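Local atomic coordinates of PbSGBP-B lipoprotein (PDB entry 6D2Y), a protein that probably binds polysaccharides as a surface lipoprotein of Prevotella bryantii, with a C-terminal domain related to xyloglucan-binding modules and a bound magnesium ion. Residues 69-74 with 112-117; 317-322 with 384-389; 364-369 with 432-437. All coordinates share one frame; numbering follows the deposited sequence.

Interaction 1. Residues 69-74 with 112-117; sequences DNLKSI and MYMITA
The backbone carbonyl oxygen of Ser73 meets Thr116 at close range. Thr116 CA comes to 3.4 Å from Ser73 O with an angle of 150° at its hydrogen, a CA-H...O contact, and the threonine side chain adds Thr116 CB at 3.7 Å from the same Ser73 O. No conventional hydrogen bond joins the two segments here, so this carbonyl supplies the polar side of the contact. Ser73 is itself part of a 3-10 turn, in which Ser73 N bonds to Asn70 O at 3.2 Å. Its hydroxyl bonds elsewhere, to the carbonyl of Gly36, while Thr116 OG1 bonds to the hydroxyl of Ser118.

Beside this polar meeting lies a greasy one. Ile74 crosses Met114, a selenomethionine, obliquely, and it is the end methyl, Ile74 CD1, that meets Met114 CE at 3.3 Å. That is tighter than usual for two methyl groups, so the exact placing of one or both is doubtful. The Met114 chain bends at its last torsion (chi3 103°), which sets CE. Leu71 reaches the same methyl more loosely, with Leu71 CD2 at 4.3 Å from Met114 CE. Leu66, on strand 63-69, touches both Leu71 and Met114 and continues the apolar patch. Ile115 points away from the turn and rests on Leu78.

The short 3-10 turn carries the chain from strand 63-69 to strand 74-79, which pairs antiparallel with strand 111-116, and Leu66, Leu71, Ile74 and Met114 meet beside it: an arrangement consistent with a beta-sandwich domain.

Interaction 2. Residues 317-322 with 384-389; sequences MLIPAD and SLYDTG
Ile319 lays its CG2 branch over the backbone of Asp387, with Ile319 CG2 at 3.6 Å from Asp387 CA and nearly as close to the CB beyond it. This branch stands anti to the backbone N of Ile319, and the other, CG1, lies beside that N (chi1 -62°). At the far end of the second branch, Ile319 CD1 comes to 4.1 Å from Tyr386 CD2. The methyl meets the tyrosine ring at its edge, near the ring plane, and the two side chains cross at about a right angle. Trp325 and Ile449 also touch Ile319, which is buried.

The backbones are linked by one weak hydrogen bond, long but nearly straight: Thr388 N donates to Ile319 O over 3.4 Å at an angle of 169°. Thr388 CG2 packs against Ile319 CB, while its hydroxyl turns to another partner, the carbonyl oxygen of Lys391.

Asp387 does two things at once. Its CB sits 3.6 Å from Pro320 O, and its carboxylate lies alongside Ala321, with Asp387 CG 3.8 Å from Ala321 CA. The carboxylate also folds back on its own chain: Asp387 OD1 receives Gly389 N at 2.8 Å, through the lone pair anti to the other oxygen. Asp390, just beyond, takes the N-H of Ala321 through OD2, a further tie between the same two loops.

Here the chain leaves strand 311-318 of the C-terminal domain's beta sandwich. Met317 lies on that strand, its side chain about 8 Å from that of the magnesium ligand Asp452, and the loop packed against the strand's end makes an Asx turn, Asp387 to Gly389.

Interaction 3. Residues 364-369 with 432-437; sequences HAQNGW and AYNDKS
Tyr433 reaches from the start of a type I' beta turn, Tyr433 to Lys436, to the loop around Gln366, joining two surface loops of the C-terminal beta-sandwich domain. The turn itself is closed by Lys436 N bonding to Tyr433 O at 3.0 Å.

The hydrogen bonding across the contact centres on the phenol oxygen. Gln366 N donates to Tyr433 OH over 2.8 Å at an angle of 152°, and Glu405 OE2 is a second partner of the hydroxyl, so two groups fix the tip of the tyrosine. Ala365 N is also near this oxygen, but its angle is too poor for a bond. His364 comes in at the ring's edge: its carbonyl carbon lies in the ring plane near the hydroxyl, and His364 CB is 3.9 Å from Tyr433 OH.

The apolar part is a CH-pi contact. Gln366 CG stands 3.3 Å from the centroid of the Tyr433 ring and 2° off its normal, directly over the middle of one face. From CG the glutamine chain continues extended, and the two side chains run past each other in opposite directions. Phe406 meets the rings of both His364 and Tyr433, a small aromatic cluster.

Among the polar ends, the side-chain amides of Gln366 and Asn434 approach without bonding. Their planes stand 84° apart, and Gln366 OE1 lies 3.3 Å from Asn434 ND2 at an angle too poor for a hydrogen bond.

In the fold
Interaction 1 belongs to the N-terminal part of the chain, with its centre about 59 Å from that of interaction 2 and about 69 Å from that of interaction 3. The latter two share the C-terminal domain, where their segments alternate along the chain, yet they do not touch: their nearest atoms are about 16 Å apart. Interactions 1 and 2 each set a loop against a strand or its end and are partly buried; methyl contacts are prominent in both, with a weak backbone bond and an aspartate added in interaction 2. Interaction 3 joins two loops at the surface, and there a tyrosine does the work through its ring face and hydroxyl. Of the three, interaction 2 lies near the magnesium site.

Interaction 1. Residues 69-74 with 112-117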
# COMPACT_ATOMS: atom_id res chain seq x y z
N ASP A 69 16.67 27.03 38.02
CA ASP A 69 17.83 27.44 38.80
C ASP A 69 18.57 26.22 39.33
O ASP A 69 18.01 25.12 39.41
CB ASP A 69 17.46 28.37 39.98
CG ASP A 69 16.79 29.67 39.54
OD1 ASP A 69 16.62 30.56 40.40
OD2 ASP A 69 16.41 29.82 38.36
N ASN A 70 19.84 26.43 39.69
CA ASN A 70 20.74 25.36 40.13
C ASN A 70 20.79 24.22 39.12
O ASN A 70 20.87 23.04 39.48
CB ASN A 70 20.36 24.84 41.52
CG ASN A 70 20.48 25.90 42.59
OD1 ASN A 70 21.18 26.89 42.41
ND2 ASN A 70 19.82 25.68 43.72
N LEU A 71 20.75 24.58 37.83
CA LEU A 71 20.71 23.57 36.78
C LEU A 71 22.04 22.85 36.61
O LEU A 71 22.08 21.79 35.97
CB LEU A 71 20.30 24.23 35.46
CG LEU A 71 18.84 24.67 35.37
CD1 LEU A 71 18.47 25.03 33.94
CD2 LEU A 71 17.91 23.59 35.90
N LYS A 72 23.12 23.37 37.17
CA LYS A 72 24.40 22.67 37.08
C LYS A 72 24.57 21.60 38.16
O LYS A 72 25.61 20.95 38.20
CB LYS A 72 25.55 23.67 37.12
CG LYS A 72 25.65 24.49 35.83
CD LYS A 72 26.36 25.82 36.03
CE LYS A 72 27.87 25.64 36.07
NZ LYS A 72 28.37 25.46 37.46
N SER A 73 23.56 21.41 39.02
CA SER A 73 23.50 20.23 39.87
C SER A 73 23.04 19.00 39.10
O SER A 73 23.10 17.89 39.65
CB SER A 73 22.55 20.48 41.05
OG SER A 73 23.24 21.04 42.15
N ILE A 74 22.58 19.16 37.87
CA ILE A 74 22.12 18.06 37.04
C ILE A 74 23.33 17.33 36.47
O ILE A 74 24.11 17.91 35.71
CB ILE A 74 21.22 18.57 35.91
CG1 ILE A 74 20.09 19.43 36.48
CG2 ILE A 74 20.66 17.40 35.11
CD1 ILE A 74 19.41 20.26 35.45
N MSE A 112 10.70 13.75 32.27
CA MSE A 112 12.14 13.89 32.07
C MSE A 112 12.80 13.84 33.44
O MSE A 112 12.53 14.69 34.29
CB MSE A 112 12.48 15.20 31.35
CG MSE A 112 13.81 15.84 31.73
SE MSE A 112 14.25 17.40 30.63
CE MSE A 112 13.38 18.75 31.67
N TYR A 113 13.64 12.84 33.67
CA TYR A 113 14.24 12.62 34.98
C TYR A 113 15.57 13.35 35.06
O TYR A 113 16.46 13.13 34.24
CB TYR A 113 14.42 11.13 35.24
CG TYR A 113 13.14 10.33 35.12
CD1 TYR A 113 12.30 10.15 36.21
CD2 TYR A 113 12.78 9.76 33.91
CE1 TYR A 113 11.12 9.43 36.10
CE2 TYR A 113 11.61 9.03 33.79
CZ TYR A 113 10.79 8.87 34.88
OH TYR A 113 9.62 8.15 34.77
N MSE A 114 15.70 14.22 36.06
CA MSE A 114 16.97 14.88 36.31
C MSE A 114 17.68 14.18 37.45
O MSE A 114 17.10 14.00 38.53
CB MSE A 114 16.76 16.35 36.63
CG MSE A 114 15.68 16.99 35.79
SE MSE A 114 15.17 18.73 36.50
CE MSE A 114 16.13 19.76 35.22
N ILE A 115 18.93 13.79 37.23
CA ILE A 115 19.72 13.05 38.21
C ILE A 115 20.86 13.92 38.70
O ILE A 115 21.66 14.42 37.89
CB ILE A 115 20.25 11.71 37.67
CG1 ILE A 115 19.14 10.80 37.15
CG2 ILE A 115 21.01 10.99 38.77
CD1 ILE A 115 19.65 9.65 36.30
N THR A 116 20.95 14.09 40.01
CA THR A 116 22.01 14.86 40.63
C THR A 116 23.26 14.01 40.81
O THR A 116 23.30 12.83 40.45
CB THR A 116 21.53 15.43 41.95
OG1 THR A 116 21.23 14.34 42.85
CG2 THR A 116 20.26 16.24 41.73
N ALA A 117 24.30 14.62 41.39
CA ALA A 117 25.54 13.90 41.64
C ALA A 117 25.34 12.76 42.63
O ALA A 117 26.01 11.72 42.52
CB ALA A 117 26.61 14.87 42.14

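Interaction 2. Residues 317-322 with 384-389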
# COMPACT_ATOMS: atom_id res chain seq x y z
N MSE A 317 -4.66 -12.12 -4.91
CA MSE A 317 -3.89 -12.98 -5.80
C MSE A 317 -3.40 -14.25 -5.11
O MSE A 317 -2.95 -14.21 -3.97
CB MSE A 317 -2.70 -12.19 -6.37
CG MSE A 317 -1.75 -12.94 -7.29
SE MSE A 317 -0.26 -11.76 -7.69
CE MSE A 317 0.63 -12.69 -9.12
N LEU A 318 -3.51 -15.37 -5.82
CA LEU A 318 -3.04 -16.66 -5.32
C LEU A 318 -2.07 -17.25 -6.33
O LEU A 318 -2.40 -17.37 -7.52
CB LEU A 318 -4.21 -17.63 -5.08
CG LEU A 318 -4.01 -18.78 -4.08
CD1 LEU A 318 -5.33 -19.46 -3.79
CD2 LEU A 318 -3.00 -19.81 -4.58
N ILE A 319 -0.89 -17.62 -5.85
CA ILE A 319 0.07 -18.40 -6.63
C ILE A 319 0.38 -19.68 -5.86
O ILE A 319 0.96 -19.61 -4.77
CB ILE A 319 1.35 -17.61 -6.92
CG1 ILE A 319 1.06 -16.36 -7.75
CG2 ILE A 319 2.37 -18.49 -7.63
CD1 ILE A 319 2.31 -15.61 -8.15
N PRO A 320 0.01 -20.85 -6.38
CA PRO A 320 0.32 -22.10 -5.67
C PRO A 320 1.82 -22.29 -5.50
O PRO A 320 2.62 -21.88 -6.34
CB PRO A 320 -0.29 -23.18 -6.57
CG PRO A 320 -1.33 -22.47 -7.37
CD PRO A 320 -0.80 -21.09 -7.59
N ALA A 321 2.19 -22.92 -4.38
CA ALA A 321 3.60 -23.17 -4.11
C ALA A 321 4.23 -24.07 -5.17
O ALA A 321 5.42 -23.92 -5.48
CB ALA A 321 3.77 -23.79 -2.72
N ASP A 322 3.46 -24.99 -5.74
CA ASP A 322 3.96 -25.87 -6.79
C ASP A 322 3.91 -25.23 -8.17
O ASP A 322 4.25 -25.90 -9.15
CB ASP A 322 3.17 -27.19 -6.80
CG ASP A 322 1.67 -26.97 -6.84
OD1 ASP A 322 1.18 -26.33 -7.80
OD2 ASP A 322 0.97 -27.44 -5.92
N SER A 384 13.96 -14.95 -8.82
CA SER A 384 13.68 -16.18 -8.10
C SER A 384 12.21 -16.54 -8.28
O SER A 384 11.38 -15.69 -8.63
CB SER A 384 14.00 -16.06 -6.60
OG SER A 384 13.24 -15.02 -6.00
N LEU A 385 11.89 -17.81 -8.05
CA LEU A 385 10.51 -18.27 -8.13
C LEU A 385 9.71 -17.66 -6.99
O LEU A 385 9.96 -17.95 -5.81
CB LEU A 385 10.44 -19.80 -8.07
CG LEU A 385 10.77 -20.56 -9.35
CD1 LEU A 385 10.75 -22.06 -9.11
CD2 LEU A 385 9.79 -20.18 -10.45
N TYR A 386 8.74 -16.81 -7.33
CA TYR A 386 7.87 -16.20 -6.34
C TYR A 386 6.51 -16.89 -6.35
O TYR A 386 5.88 -17.01 -7.40
CB TYR A 386 7.69 -14.70 -6.59
CG TYR A 386 6.71 -14.04 -5.63
CD1 TYR A 386 7.14 -13.52 -4.42
CD2 TYR A 386 5.36 -13.93 -5.95
CE1 TYR A 386 6.26 -12.92 -3.54
CE2 TYR A 386 4.47 -13.33 -5.08
CZ TYR A 386 4.92 -12.82 -3.88
OH TYR A 386 4.04 -12.23 -3.01
N ASP A 387 6.09 -17.35 -5.18
CA ASP A 387 4.72 -17.79 -4.93
C ASP A 387 4.24 -17.10 -3.66
O ASP A 387 4.96 -16.31 -3.04
CB ASP A 387 4.64 -19.32 -4.80
CG ASP A 387 5.40 -19.86 -3.60
OD1 ASP A 387 4.81 -19.91 -2.50
OD2 ASP A 387 6.58 -20.22 -3.76
N THR A 388 2.99 -17.38 -3.27
CA THR A 388 2.42 -16.81 -2.05
C THR A 388 1.94 -17.89 -1.08
O THR A 388 1.02 -17.64 -0.30
CB THR A 388 1.28 -15.84 -2.37
OG1 THR A 388 0.04 -16.57 -2.48
CG2 THR A 388 1.54 -15.09 -3.67
N GLY A 389 2.53 -19.08 -1.13
CA GLY A 389 2.24 -20.13 -0.17
C GLY A 389 0.84 -20.68 -0.19
O GLY A 389 0.38 -21.22 0.82

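Interaction 3. Residues 364-369 with 432-437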
# COMPACT_ATOMS: atom_id res chain seq x y z
N HIS A 364 1.97 -1.99 -27.19
CA HIS A 364 3.38 -1.99 -27.57
C HIS A 364 3.55 -1.24 -28.89
O HIS A 364 4.19 -1.72 -29.83
CB HIS A 364 3.94 -3.41 -27.63
CG HIS A 364 3.40 -4.24 -28.74
ND1 HIS A 364 4.09 -4.46 -29.92
CD2 HIS A 364 2.24 -4.94 -28.86
CE1 HIS A 364 3.38 -5.24 -30.71
NE2 HIS A 364 2.25 -5.55 -30.09
N ALA A 365 3.01 -0.03 -28.96
CA ALA A 365 3.03 0.78 -30.17
C ALA A 365 4.18 1.78 -30.20
O ALA A 365 4.23 2.63 -31.09
CB ALA A 365 1.70 1.53 -30.32
N GLN A 366 5.12 1.69 -29.25
CA GLN A 366 6.27 2.60 -29.18
C GLN A 366 5.83 4.06 -29.14
O GLN A 366 6.42 4.93 -29.78
CB GLN A 366 7.24 2.35 -30.34
CG GLN A 366 8.50 1.61 -29.95
CD GLN A 366 9.46 1.43 -31.11
OE1 GLN A 366 10.66 1.70 -30.99
NE2 GLN A 366 8.94 0.96 -32.24
N ASN A 367 4.78 4.34 -28.36
CA ASN A 367 4.23 5.68 -28.26
C ASN A 367 4.33 6.25 -26.84
O ASN A 367 3.64 7.21 -26.52
CB ASN A 367 2.78 5.71 -28.74
CG ASN A 367 1.85 4.92 -27.84
OD1 ASN A 367 2.28 4.04 -27.09
ND2 ASN A 367 0.56 5.23 -27.90
N GLY A 368 5.17 5.66 -25.99
CA GLY A 368 5.36 6.18 -24.65
C GLY A 368 4.20 5.99 -23.71
O GLY A 368 4.10 6.70 -22.71
N TRP A 369 3.31 5.04 -23.99
CA TRP A 369 2.10 4.86 -23.19
C TRP A 369 2.43 4.15 -21.88
O TRP A 369 3.08 3.11 -21.86
CB TRP A 369 1.05 4.06 -23.96
CG TRP A 369 -0.23 3.91 -23.21
CD1 TRP A 369 -0.78 2.76 -22.75
CD2 TRP A 369 -1.11 4.97 -22.80
NE1 TRP A 369 -1.96 3.02 -22.09
CE2 TRP A 369 -2.18 4.38 -22.11
CE3 TRP A 369 -1.09 6.36 -22.96
CZ2 TRP A 369 -3.23 5.12 -21.58
CZ3 TRP A 369 -2.13 7.10 -22.44
CH2 TRP A 369 -3.19 6.48 -21.75
N ALA A 432 10.40 -5.92 -25.61
CA ALA A 432 11.70 -5.54 -26.15
C ALA A 432 11.46 -4.66 -27.38
O ALA A 432 11.18 -5.17 -28.47
CB ALA A 432 12.54 -6.76 -26.50
N TYR A 433 11.56 -3.35 -27.19
CA TYR A 433 11.45 -2.41 -28.29
C TYR A 433 12.76 -2.35 -29.06
O TYR A 433 13.82 -2.11 -28.48
CB TYR A 433 11.11 -1.02 -27.78
CG TYR A 433 9.64 -0.76 -27.61
CD1 TYR A 433 8.69 -1.51 -28.28
CD2 TYR A 433 9.21 0.25 -26.77
CE1 TYR A 433 7.34 -1.26 -28.11
CE2 TYR A 433 7.88 0.50 -26.60
CZ TYR A 433 6.95 -0.25 -27.27
OH TYR A 433 5.62 0.04 -27.07
N ASN A 434 12.68 -2.55 -30.38
CA ASN A 434 13.83 -2.44 -31.27
C ASN A 434 14.98 -3.31 -30.79
O ASN A 434 16.13 -2.87 -30.68
CB ASN A 434 14.26 -0.97 -31.40
CG ASN A 434 13.68 -0.31 -32.63
OD1 ASN A 434 13.41 -0.96 -33.63
ND2 ASN A 434 13.46 1.00 -32.54
N ASP A 435 14.66 -4.57 -30.47
CA ASP A 435 15.61 -5.60 -30.06
C ASP A 435 16.36 -5.26 -28.78
O ASP A 435 17.30 -5.97 -28.42
CB ASP A 435 16.62 -5.91 -31.18
CG ASP A 435 15.96 -6.12 -32.53
OD1 ASP A 435 15.26 -5.21 -33.02
OD2 ASP A 435 16.13 -7.22 -33.10
N LYS A 436 15.97 -4.19 -28.08
CA LYS A 436 16.62 -3.76 -26.85
C LYS A 436 15.60 -3.77 -25.72
O LYS A 436 14.49 -3.26 -25.88
CB LYS A 436 17.24 -2.37 -27.00
CG LYS A 436 18.21 -2.24 -28.17
CD LYS A 436 19.00 -0.95 -28.10
CE LYS A 436 20.49 -1.19 -28.31
NZ LYS A 436 21.25 -1.05 -27.04
N SER A 437 15.98 -4.36 -24.59
CA SER A 437 15.08 -4.46 -23.44
C SER A 437 15.83 -4.11 -22.17
O SER A 437 17.01 -4.44 -22.01
CB SER A 437 14.49 -5.87 -23.33
OG SER A 437 13.55 -5.94 -22.26